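Local coordinates for protein 5,10-methylenetetrahydromethanopterin reductase (Methanopyrus kandleri, PDB 1EZW) that catalyses the reversible reduction of methylenetetrahydromethanopterin to methyltetrahydromethanopterin with reduced coenzyme F420, a step of methanogenesis from carbon dioxide, at residues Gly187-Ser198 and Arg219-Thr230; Cys231-Ile242 and Phe298-Val307. One frame throughout, in Å; residues are numbered along the deposited sequence. Where two conformers were deposited one is given.

Contact 1: residues Gly187-Ser198 and Arg219-Thr230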
loop_
_atom_site.group_PDB
_atom_site.type_symbol
_atom_site.label_atom_id
_atom_site.label_comp_id
_atom_site.label_asym_id
_atom_site.label_seq_id
_atom_site.Cartn_x
_atom_site.Cartn_y
_atom_site.Cartn_z
ATOM N N GLY A 187 -29.505 16.059 15.129
ATOM C CA GLY A 187 -30.707 15.327 14.745
ATOM C C GLY A 187 -31.330 15.938 13.507
ATOM O O GLY A 187 -31.978 15.272 12.692
ATOM N N GLU A 188 -31.097 17.216 13.306
ATOM C CA GLU A 188 -31.673 17.868 12.153
ATOM C C GLU A 188 -30.887 17.663 10.862
ATOM O O GLU A 188 -31.474 17.441 9.805
ATOM C CB GLU A 188 -31.808 19.382 12.402
ATOM C CG GLU A 188 -32.278 20.137 11.168
ATOM C CD GLU A 188 -32.273 21.656 11.348
ATOM O OE1 GLU A 188 -32.144 22.344 10.299
ATOM O OE2 GLU A 188 -32.402 22.154 12.499
ATOM N N ILE A 189 -29.554 17.680 10.955
ATOM C CA ILE A 189 -28.770 17.638 9.733
ATOM C C ILE A 189 -27.794 16.475 9.556
ATOM O O ILE A 189 -27.204 16.343 8.484
ATOM C CB ILE A 189 -27.903 18.932 9.578
ATOM C CG1 ILE A 189 -26.714 18.883 10.553
ATOM C CG2 ILE A 189 -28.765 20.218 9.891
ATOM C CD1 ILE A 189 -25.705 20.026 10.450
ATOM N N ALA A 190 -27.659 15.635 10.569
ATOM C CA ALA A 190 -26.665 14.559 10.435
ATOM C C ALA A 190 -27.183 13.153 10.206
ATOM O O ALA A 190 -28.313 12.812 10.589
ATOM C CB ALA A 190 -25.765 14.580 11.678
ATOM N N ASN A 191 -26.347 12.300 9.596
ATOM C CA ASN A 191 -26.704 10.887 9.450
ATOM C C ASN A 191 -26.426 10.151 10.761
ATOM O O ASN A 191 -26.924 9.068 10.978
ATOM C CB ASN A 191 -25.833 10.241 8.374
ATOM C CG ASN A 191 -26.184 10.741 7.015
ATOM O OD1 ASN A 191 -27.322 10.533 6.553
ATOM N ND2 ASN A 191 -25.261 11.408 6.365
ATOM N N GLY A 192 -25.586 10.747 11.590
ATOM C CA GLY A 192 -25.257 10.150 12.870
ATOM C C GLY A 192 -24.707 11.149 13.861
ATOM O O GLY A 192 -24.334 12.270 13.500
ATOM N N VAL A 193 -24.643 10.739 15.125
ATOM C CA VAL A 193 -24.160 11.595 16.176
ATOM C C VAL A 193 -23.110 10.860 16.997
ATOM O O VAL A 193 -23.318 9.727 17.416
ATOM C CB VAL A 193 -25.337 12.013 17.118
ATOM C CG1 VAL A 193 -24.878 13.159 18.053
ATOM C CG2 VAL A 193 -26.551 12.402 16.288
ATOM N N LEU A 194 -21.969 11.499 17.218
ATOM C CA LEU A 194 -20.903 10.912 18.020
ATOM C C LEU A 194 -20.962 11.569 19.379
ATOM O O LEU A 194 -20.651 12.763 19.548
ATOM C CB LEU A 194 -19.536 11.185 17.350
ATOM C CG LEU A 194 -19.441 10.572 15.948
ATOM C CD1 LEU A 194 -18.210 11.129 15.197
ATOM C CD2 LEU A 194 -19.349 9.066 16.065
ATOM N N VAL A 195 -21.416 10.795 20.359
ATOM C CA VAL A 195 -21.536 11.289 21.722
ATOM C C VAL A 195 -20.463 10.677 22.605
ATOM O O VAL A 195 -20.367 9.460 22.709
ATOM C CB VAL A 195 -22.932 10.929 22.271
ATOM C CG1 VAL A 195 -23.091 11.445 23.716
ATOM C CG2 VAL A 195 -23.987 11.504 21.363
ATOM N N ASN A 196 -19.647 11.528 23.211
ATOM C CA ASN A 196 -18.602 11.084 24.114
ATOM C C ASN A 196 -19.270 10.700 25.428
ATOM O O ASN A 196 -19.474 11.557 26.296
ATOM C CB ASN A 196 -17.588 12.207 24.370
ATOM C CG ASN A 196 -16.554 12.333 23.258
ATOM O OD1 ASN A 196 -15.825 13.323 23.178
ATOM N ND2 ASN A 196 -16.463 11.319 22.421
ATOM N N ALA A 197 -19.654 9.433 25.535
ATOM C CA ALA A 197 -20.277 8.925 26.769
ATOM C C ALA A 197 -20.305 7.421 26.700
ATOM O O ALA A 197 -20.325 6.852 25.605
ATOM C CB ALA A 197 -21.732 9.486 26.898
ATOM N N SER A 198 -20.372 6.767 27.867
ATOM C CA SER A 198 -20.360 5.315 27.921
ATOM C C SER A 198 -21.475 4.696 28.777
ATOM O O SER A 198 -21.492 3.484 28.970
ATOM C CB SER A 198 -18.995 4.861 28.493
ATOM O OG SER A 198 -17.917 5.451 27.757
ATOM N N ARG A 219 -37.691 14.061 10.102
ATOM C CA ARG A 219 -36.978 12.794 10.105
ATOM C C ARG A 219 -37.372 11.938 11.289
ATOM O O ARG A 219 -37.795 12.440 12.325
ATOM C CB ARG A 219 -35.461 13.041 10.187
ATOM C CG ARG A 219 -34.929 13.977 9.115
ATOM C CD ARG A 219 -33.475 14.356 9.395
ATOM N NE ARG A 219 -32.588 13.249 9.042
ATOM C CZ ARG A 219 -31.351 13.119 9.511
ATOM N NH1 ARG A 219 -30.611 12.070 9.123
ATOM N NH2 ARG A 219 -30.877 13.984 10.397
ATOM N N SER A 220 -37.214 10.635 11.126
ATOM C CA SER A 220 -37.492 9.699 12.187
ATOM C C SER A 220 -36.166 9.491 12.903
ATOM O O SER A 220 -35.104 9.631 12.299
ATOM C CB SER A 220 -37.975 8.375 11.601
ATOM O OG SER A 220 -37.893 7.331 12.559
ATOM N N LEU A 221 -36.228 9.208 14.193
ATOM C CA LEU A 221 -35.017 8.941 14.952
ATOM C C LEU A 221 -34.265 7.741 14.364
ATOM O O LEU A 221 -33.050 7.661 14.494
ATOM C CB LEU A 221 -35.366 8.684 16.430
ATOM C CG LEU A 221 -34.264 8.448 17.469
ATOM C CD1 LEU A 221 -33.279 9.619 17.491
ATOM C CD2 LEU A 221 -34.882 8.298 18.849
ATOM N N ASP A 222 -34.963 6.825 13.695
ATOM C CA ASP A 222 -34.263 5.661 13.145
ATOM C C ASP A 222 -33.373 5.944 11.938
ATOM O O ASP A 222 -32.664 5.057 11.476
ATOM C CB ASP A 222 -35.239 4.527 12.821
ATOM C CG ASP A 222 -36.304 4.938 11.842
ATOM O OD1 ASP A 222 -35.946 5.432 10.750
ATOM O OD2 ASP A 222 -37.507 4.758 12.157
ATOM N N GLU A 223 -33.410 7.170 11.432
ATOM C CA GLU A 223 -32.570 7.587 10.317
ATOM C C GLU A 223 -31.206 8.014 10.845
ATOM O O GLU A 223 -30.284 8.285 10.072
ATOM C CB GLU A 223 -33.164 8.813 9.630
ATOM C CG GLU A 223 -34.445 8.566 8.883
ATOM C CD GLU A 223 -35.006 9.846 8.288
ATOM O OE1 GLU A 223 -34.222 10.651 7.726
ATOM O OE2 GLU A 223 -36.236 10.038 8.375
ATOM N N ILE A 224 -31.093 8.111 12.163
ATOM C CA ILE A 224 -29.876 8.589 12.773
ATOM C C ILE A 224 -29.116 7.521 13.541
ATOM O O ILE A 224 -29.668 6.809 14.374
ATOM C CB ILE A 224 -30.210 9.783 13.690
ATOM C CG1 ILE A 224 -30.939 10.841 12.835
ATOM C CG2 ILE A 224 -28.935 10.366 14.322
ATOM C CD1 ILE A 224 -31.506 11.964 13.597
ATOM N N ASP A 225 -27.840 7.377 13.194
ATOM C CA ASP A 225 -26.982 6.408 13.869
ATOM C C ASP A 225 -26.441 7.087 15.125
ATOM O O ASP A 225 -25.592 7.991 15.045
ATOM C CB ASP A 225 -25.844 5.987 12.902
ATOM C CG ASP A 225 -24.987 4.842 13.451
ATOM O OD1 ASP A 225 -25.480 4.081 14.304
ATOM O OD2 ASP A 225 -23.833 4.676 12.998
ATOM N N VAL A 226 -26.941 6.693 16.304
ATOM C CA VAL A 226 -26.469 7.271 17.555
ATOM C C VAL A 226 -25.251 6.467 18.013
ATOM O O VAL A 226 -25.372 5.324 18.469
ATOM C CB VAL A 226 -27.583 7.220 18.650
ATOM C CG1 VAL A 226 -27.087 7.820 19.939
ATOM C CG2 VAL A 226 -28.777 8.044 18.172
ATOM N N ALA A 227 -24.080 7.089 17.892
ATOM C CA ALA A 227 -22.814 6.416 18.200
ATOM C C ALA A 227 -22.229 6.819 19.516
ATOM O O ALA A 227 -22.015 8.013 19.791
ATOM C CB ALA A 227 -21.810 6.700 17.077
ATOM N N ALA A 228 -21.980 5.827 20.371
ATOM C CA ALA A 228 -21.381 6.110 21.651
ATOM C C ALA A 228 -19.863 6.017 21.538
ATOM O O ALA A 228 -19.351 4.943 21.252
ATOM C CB ALA A 228 -21.872 5.073 22.696
ATOM N N TYR A 229 -19.175 7.139 21.709
ATOM C CA TYR A 229 -17.711 7.159 21.674
ATOM C C TYR A 229 -17.338 6.825 23.127
ATOM O O TYR A 229 -17.312 7.705 23.997
ATOM C CB TYR A 229 -17.232 8.567 21.276
ATOM C CG TYR A 229 -16.708 8.708 19.845
ATOM C CD1 TYR A 229 -17.128 7.854 18.821
ATOM C CD2 TYR A 229 -15.838 9.743 19.517
ATOM C CE1 TYR A 229 -16.682 8.040 17.486
ATOM C CE2 TYR A 229 -15.393 9.938 18.208
ATOM C CZ TYR A 229 -15.816 9.089 17.201
ATOM O OH TYR A 229 -15.395 9.326 15.903
ATOM N N THR A 230 -17.035 5.551 23.381
ATOM C CA THR A 230 -16.754 5.076 24.737
ATOM C C THR A 230 -15.319 4.937 25.198
ATOM O O THR A 230 -14.379 4.959 24.395
ATOM C CB THR A 230 -17.378 3.678 24.948
ATOM O OG1 THR A 230 -16.575 2.680 24.275
ATOM C CG2 THR A 230 -18.809 3.622 24.371
#

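Contact 2: residues Cys231-Ile242 and Phe298-Val307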
loop_
_atom_site.group_PDB
_atom_site.type_symbol
_atom_site.label_atom_id
_atom_site.label_comp_id
_atom_site.label_asym_id
_atom_site.label_seq_id
_atom_site.Cartn_x
_atom_site.Cartn_y
_atom_site.Cartn_z
ATOM N N CYS A 231 -15.164 4.866 26.517
ATOM C CA CYS A 231 -13.899 4.511 27.145
ATOM C C CYS A 231 -14.220 3.012 27.273
ATOM O O CYS A 231 -15.193 2.624 27.948
ATOM C CB CYS A 231 -13.754 5.145 28.517
ATOM S SG CYS A 231 -12.422 4.407 29.438
ATOM N N PHE A 232 -13.423 2.147 26.644
ATOM C CA PHE A 232 -13.792 0.737 26.612
ATOM C C PHE A 232 -12.633 -0.131 27.038
ATOM O O PHE A 232 -11.483 0.136 26.645
ATOM C CB PHE A 232 -14.178 0.417 25.154
ATOM C CG PHE A 232 -14.841 -0.890 24.942
ATOM C CD1 PHE A 232 -16.219 -0.951 24.765
ATOM C CD2 PHE A 232 -14.088 -2.045 24.790
ATOM C CE1 PHE A 232 -16.845 -2.159 24.424
ATOM C CE2 PHE A 232 -14.702 -3.261 24.453
ATOM C CZ PHE A 232 -16.065 -3.319 24.268
ATOM N N SER A 233 -12.910 -1.165 27.834
ATOM C CA SER A 233 -11.809 -2.051 28.236
ATOM C C SER A 233 -12.308 -3.464 28.452
ATOM O O SER A 233 -13.145 -3.709 29.337
ATOM C CB SER A 233 -11.112 -1.532 29.493
ATOM O OG SER A 233 -9.865 -2.230 29.690
ATOM N N ILE A 234 -11.798 -4.397 27.653
ATOM C CA ILE A 234 -12.240 -5.771 27.744
ATOM C C ILE A 234 -11.062 -6.737 27.857
ATOM O O ILE A 234 -10.029 -6.569 27.203
ATOM C CB ILE A 234 -13.139 -6.124 26.531
ATOM C CG1 ILE A 234 -13.888 -7.438 26.780
ATOM C CG2 ILE A 234 -12.265 -6.190 25.218
ATOM C CD1 ILE A 234 -14.830 -7.846 25.660
ATOM N N ASP A 235 -11.231 -7.749 28.710
ATOM C CA ASP A 235 -10.182 -8.751 28.921
ATOM C C ASP A 235 -10.869 -9.973 29.522
ATOM O O ASP A 235 -11.925 -9.836 30.142
ATOM C CB ASP A 235 -9.143 -8.180 29.895
ATOM C CG ASP A 235 -7.882 -9.043 29.999
ATOM O OD1 ASP A 235 -7.923 -10.126 30.635
ATOM O OD2 ASP A 235 -6.843 -8.616 29.425
ATOM N N LYS A 236 -10.312 -11.161 29.323
ATOM C CA LYS A 236 -10.935 -12.344 29.917
ATOM C C LYS A 236 -10.855 -12.231 31.449
ATOM O O LYS A 236 -11.618 -12.872 32.159
ATOM C CB LYS A 236 -10.245 -13.620 29.416
ATOM C CG LYS A 236 -8.756 -13.641 29.675
ATOM C CD LYS A 236 -8.088 -14.864 29.020
ATOM C CE LYS A 236 -6.618 -14.967 29.418
ATOM N NZ LYS A 236 -5.892 -13.701 29.097
ATOM N N ASP A 237 -9.930 -11.414 31.944
ATOM C CA ASP A 237 -9.762 -11.174 33.375
ATOM C C ASP A 237 -10.417 -9.811 33.653
ATOM O O ASP A 237 -9.833 -8.754 33.395
ATOM C CB ASP A 237 -8.274 -11.093 33.742
ATOM C CG ASP A 237 -8.040 -10.808 35.230
ATOM O OD1 ASP A 237 -8.815 -10.050 35.831
ATOM O OD2 ASP A 237 -7.039 -11.309 35.790
ATOM N N GLU A 238 -11.632 -9.841 34.187
ATOM C CA GLU A 238 -12.351 -8.605 34.466
ATOM C C GLU A 238 -11.565 -7.573 35.256
ATOM O O GLU A 238 -11.629 -6.376 34.980
ATOM C CB GLU A 238 -13.691 -8.917 35.169
ATOM C CG GLU A 238 -14.485 -7.669 35.471
ATOM C CD GLU A 238 -15.967 -7.925 35.465
ATOM O OE1 GLU A 238 -16.598 -7.821 36.546
ATOM O OE2 GLU A 238 -16.503 -8.244 34.384
ATOM N N ASP A 239 -10.817 -8.017 36.262
ATOM C CA ASP A 239 -10.051 -7.067 37.050
ATOM C C ASP A 239 -9.017 -6.327 36.243
ATOM O O ASP A 239 -8.822 -5.130 36.425
ATOM C CB ASP A 239 -9.382 -7.792 38.210
ATOM C CG ASP A 239 -10.365 -8.193 39.256
ATOM O OD1 ASP A 239 -11.030 -7.279 39.777
ATOM O OD2 ASP A 239 -10.474 -9.403 39.552
ATOM N N LYS A 240 -8.353 -7.047 35.354
ATOM C CA LYS A 240 -7.335 -6.450 34.495
ATOM C C LYS A 240 -7.989 -5.433 33.541
ATOM O O LYS A 240 -7.453 -4.347 33.315
ATOM C CB LYS A 240 -6.612 -7.549 33.712
ATOM C CG LYS A 240 -5.506 -8.254 34.507
ATOM C CD LYS A 240 -4.726 -9.268 33.653
ATOM C CE LYS A 240 -4.246 -8.668 32.313
ATOM N NZ LYS A 240 -3.496 -7.359 32.388
ATOM N N ALA A 241 -9.157 -5.782 33.009
ATOM C CA ALA A 241 -9.867 -4.858 32.109
ATOM C C ALA A 241 -10.193 -3.566 32.863
ATOM O O ALA A 241 -9.918 -2.461 32.393
ATOM C CB ALA A 241 -11.159 -5.508 31.596
ATOM N N ILE A 242 -10.758 -3.699 34.067
ATOM C CA ILE A 242 -11.131 -2.526 34.843
ATOM C C ILE A 242 -9.940 -1.639 35.182
ATOM O O ILE A 242 -10.008 -0.416 35.117
ATOM C CB ILE A 242 -11.855 -2.945 36.157
ATOM C CG1 ILE A 242 -13.198 -3.598 35.809
ATOM C CG2 ILE A 242 -11.984 -1.733 37.101
ATOM C CD1 ILE A 242 -13.825 -4.418 36.942
ATOM N N PHE A 298 -18.261 6.131 33.545
ATOM C CA PHE A 298 -17.514 6.616 32.395
ATOM C C PHE A 298 -16.782 5.637 31.507
ATOM O O PHE A 298 -15.934 6.055 30.722
ATOM C CB PHE A 298 -16.547 7.695 32.896
ATOM C CG PHE A 298 -17.239 8.809 33.672
ATOM C CD1 PHE A 298 -16.916 9.065 35.010
ATOM C CD2 PHE A 298 -18.237 9.566 33.070
ATOM C CE1 PHE A 298 -17.599 10.060 35.729
ATOM C CE2 PHE A 298 -18.924 10.560 33.775
ATOM C CZ PHE A 298 -18.599 10.805 35.113
ATOM N N SER A 299 -17.114 4.362 31.601
ATOM C CA SER A 299 -16.452 3.369 30.751
ATOM C C SER A 299 -17.336 2.143 30.675
ATOM O O SER A 299 -18.314 1.995 31.455
ATOM C CB SER A 299 -15.096 2.946 31.339
ATOM O OG SER A 299 -15.246 2.016 32.421
ATOM N N ILE A 300 -17.016 1.291 29.709
ATOM C CA ILE A 300 -17.653 -0.005 29.556
ATOM C C ILE A 300 -16.438 -0.890 29.790
ATOM O O ILE A 300 -15.553 -1.009 28.929
ATOM C CB ILE A 300 -18.205 -0.238 28.153
ATOM C CG1 ILE A 300 -19.402 0.672 27.896
ATOM C CG2 ILE A 300 -18.667 -1.679 27.998
ATOM C CD1 ILE A 300 -19.917 0.506 26.483
ATOM N N ALA A 301 -16.372 -1.505 30.966
ATOM C CA ALA A 301 -15.220 -2.336 31.290
ATOM C C ALA A 301 -15.528 -3.676 31.963
ATOM O O ALA A 301 -16.455 -3.784 32.778
ATOM C CB ALA A 301 -14.249 -1.531 32.172
ATOM N N GLY A 302 -14.735 -4.694 31.631
ATOM C CA GLY A 302 -14.928 -6.004 32.250
ATOM C C GLY A 302 -14.693 -7.169 31.327
ATOM O O GLY A 302 -14.065 -6.986 30.282
ATOM N N ASP A 303 -15.160 -8.365 31.697
ATOM C CA ASP A 303 -14.995 -9.520 30.822
ATOM C C ASP A 303 -16.111 -9.482 29.801
ATOM O O ASP A 303 -17.006 -8.631 29.885
ATOM C CB ASP A 303 -14.922 -10.860 31.618
ATOM C CG ASP A 303 -16.136 -11.118 32.516
ATOM O OD1 ASP A 303 -15.978 -11.919 33.473
ATOM O OD2 ASP A 303 -17.230 -10.585 32.285
ATOM N N PRO A 304 -16.067 -10.357 28.791
ATOM C CA PRO A 304 -17.109 -10.363 27.769
ATOM C C PRO A 304 -18.542 -10.389 28.299
ATOM O O PRO A 304 -19.430 -9.729 27.759
ATOM C CB PRO A 304 -16.737 -11.578 26.921
ATOM C CG PRO A 304 -15.260 -11.547 27.000
ATOM C CD PRO A 304 -15.046 -11.367 28.474
ATOM N N ASP A 305 -18.782 -11.141 29.362
ATOM C CA ASP A 305 -20.147 -11.165 29.868
ATOM C C ASP A 305 -20.641 -9.822 30.377
ATOM O O ASP A 305 -21.762 -9.416 30.075
ATOM C CB ASP A 305 -20.276 -12.211 30.960
ATOM C CG ASP A 305 -21.103 -13.341 30.503
ATOM O OD1 ASP A 305 -20.633 -14.064 29.588
ATOM O OD2 ASP A 305 -22.242 -13.469 31.018
ATOM N N THR A 306 -19.799 -9.150 31.134
ATOM C CA THR A 306 -20.089 -7.839 31.686
ATOM C C THR A 306 -20.265 -6.829 30.568
ATOM O O THR A 306 -21.186 -6.005 30.584
ATOM C CB THR A 306 -18.953 -7.407 32.591
ATOM O OG1 THR A 306 -18.888 -8.325 33.691
ATOM C CG2 THR A 306 -19.167 -6.019 33.151
ATOM N N VAL A 307 -19.357 -6.891 29.601
ATOM C CA VAL A 307 -19.438 -5.960 28.475
ATOM C C VAL A 307 -20.707 -6.138 27.675
ATOM O O VAL A 307 -21.334 -5.148 27.285
ATOM C CB VAL A 307 -18.186 -6.115 27.545
ATOM C CG1 VAL A 307 -18.395 -5.379 26.212
ATOM C CG2 VAL A 307 -17.009 -5.553 28.266
HETATM O O HOH W 1 -13.238 -12.181 34.584
HETATM O O HOH W 2 -18.692 -9.717 36.533
#

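Contact 1: residues Gly187-Ser198 and Arg219-Thr230
Strands 192-196 and 225-229 run parallel, 28° apart, with Gly192 beside Asp225 and Val195 beside Ala228. The backbone ladder starts at Asp225 N to Asn191 O and passes through Val193 N to Asp225 O and Ala227 N to Val193 O. It goes on through Val195 N to Ala227 O and Tyr229 N to Val195 O, and ends in a weak bond from Ala197 N to Tyr229 O.

Leu194 lies over one face of the Tyr229 ring. Leu194 CB sits almost on the ring normal, 4.2 Å from the centroid of the Tyr229 ring, a CH-pi contact. Leu194 CG, anti to its carbonyl carbon (chi1 -61°), also lies over the ring. On the other face of the sheet, Val193 CG2 meets Ile224 CG2 at 3.7 Å.

Before the strands, Arg219 clamps the end of helix 180-189. Arg219 NH1 and NH2 both donate to Ala190 O, each at 2.8 Å, and that oxygen lies in the guanidinium plane. NH2 adds a weak bond to Gly187 O. Arg219 NE gives Glu223 OE1 a weak hydrogen bond within a salt bridge, which may steady the guanidinium.

The pair belongs to a beta-alpha-beta unit of the TIM barrel, with helix 200-216 as the crossover. Phe203 of that helix packs on Val195 and Ala228. Strands 173-176 and 321-324 flank the pair, and Trp35 meets Tyr229 edge-to-face.

Contact 2: residues Cys231-Ile242 and Phe298-Val307
A small two-stranded parallel sheet, separate from the barrel sheet, joins strands 232-234 and 300-302, and each strand leads into a helix with an aspartate N-cap. Ile300 N donates to Cys231 O, Ser233 N to Ile300 O and Gly302 N to Ser233 O. A weak bond from Asp235 N to Gly302 O follows.

Glu238, in the first turn of helix 238-254, reaches across to the start of helix 304-316. CG stands anti to the backbone N (chi1 -180°) and the chain is extended, which carries the carboxylate past Gly302. Glu238 OE2 accepts from Asp303 N at 3.0 Å through its anti lone pair. Glu238 OE2 also accepts from Thr306 OG1, in a very short bond of 2.5 Å. Asp303 OD2 lies 3.2 Å from Glu238 OE2. These are two acceptors of like charge, so one of the carboxylates may hold a proton more readily than usual, while the donors to Glu238 OE2 would oppose this.

Asp303 is the N-cap of helix 304-316 and accepts from Thr306 N with OD2. Asp237 does the same for helix 238-254, where OD1 accepts from Lys240 N. One water joins Lys236 O, Glu238 N and Asp303 OD1, and another joins Glu238 OE1 to Thr306 OG1.

On the face of Phe232 and Ile234 the contact is apolar. Val307 CG1 touches Phe232 CZ at 3.7 Å, and Val307 CG2 meets Ile234 CG1 at 3.9 Å. Ile234 CD1 lies 4.0 Å from Pro304 CG. Helix 332-342 covers this face, with Val339 on Phe232 and Ala335 on Ile234. On the other face, Ser233 OG donates to Ala241 O, and Ile242 CG1 packs on Ala301 CB.

Overall arrangement
The two contacts come one after the other along the chain and do not nest or cross. From the N terminus, contact 1 closes first. It bridges a short, mostly helical excursion through helix 200-216 and joins neighbouring strands of the barrel. Strand 232-234 follows strand 225-229 almost at once, so the chain passes from contact 1 straight into contact 2. Contact 2 then closes a longer, largely helical loop of 55 residues and ties the starts of helices 238-254 and 304-316 together. The centres lie about 24 Å apart, yet the ends meet. Ser198 OG makes a probable hydrogen bond with Cys231 N, and Ser198 O packs on Ile300 CG1.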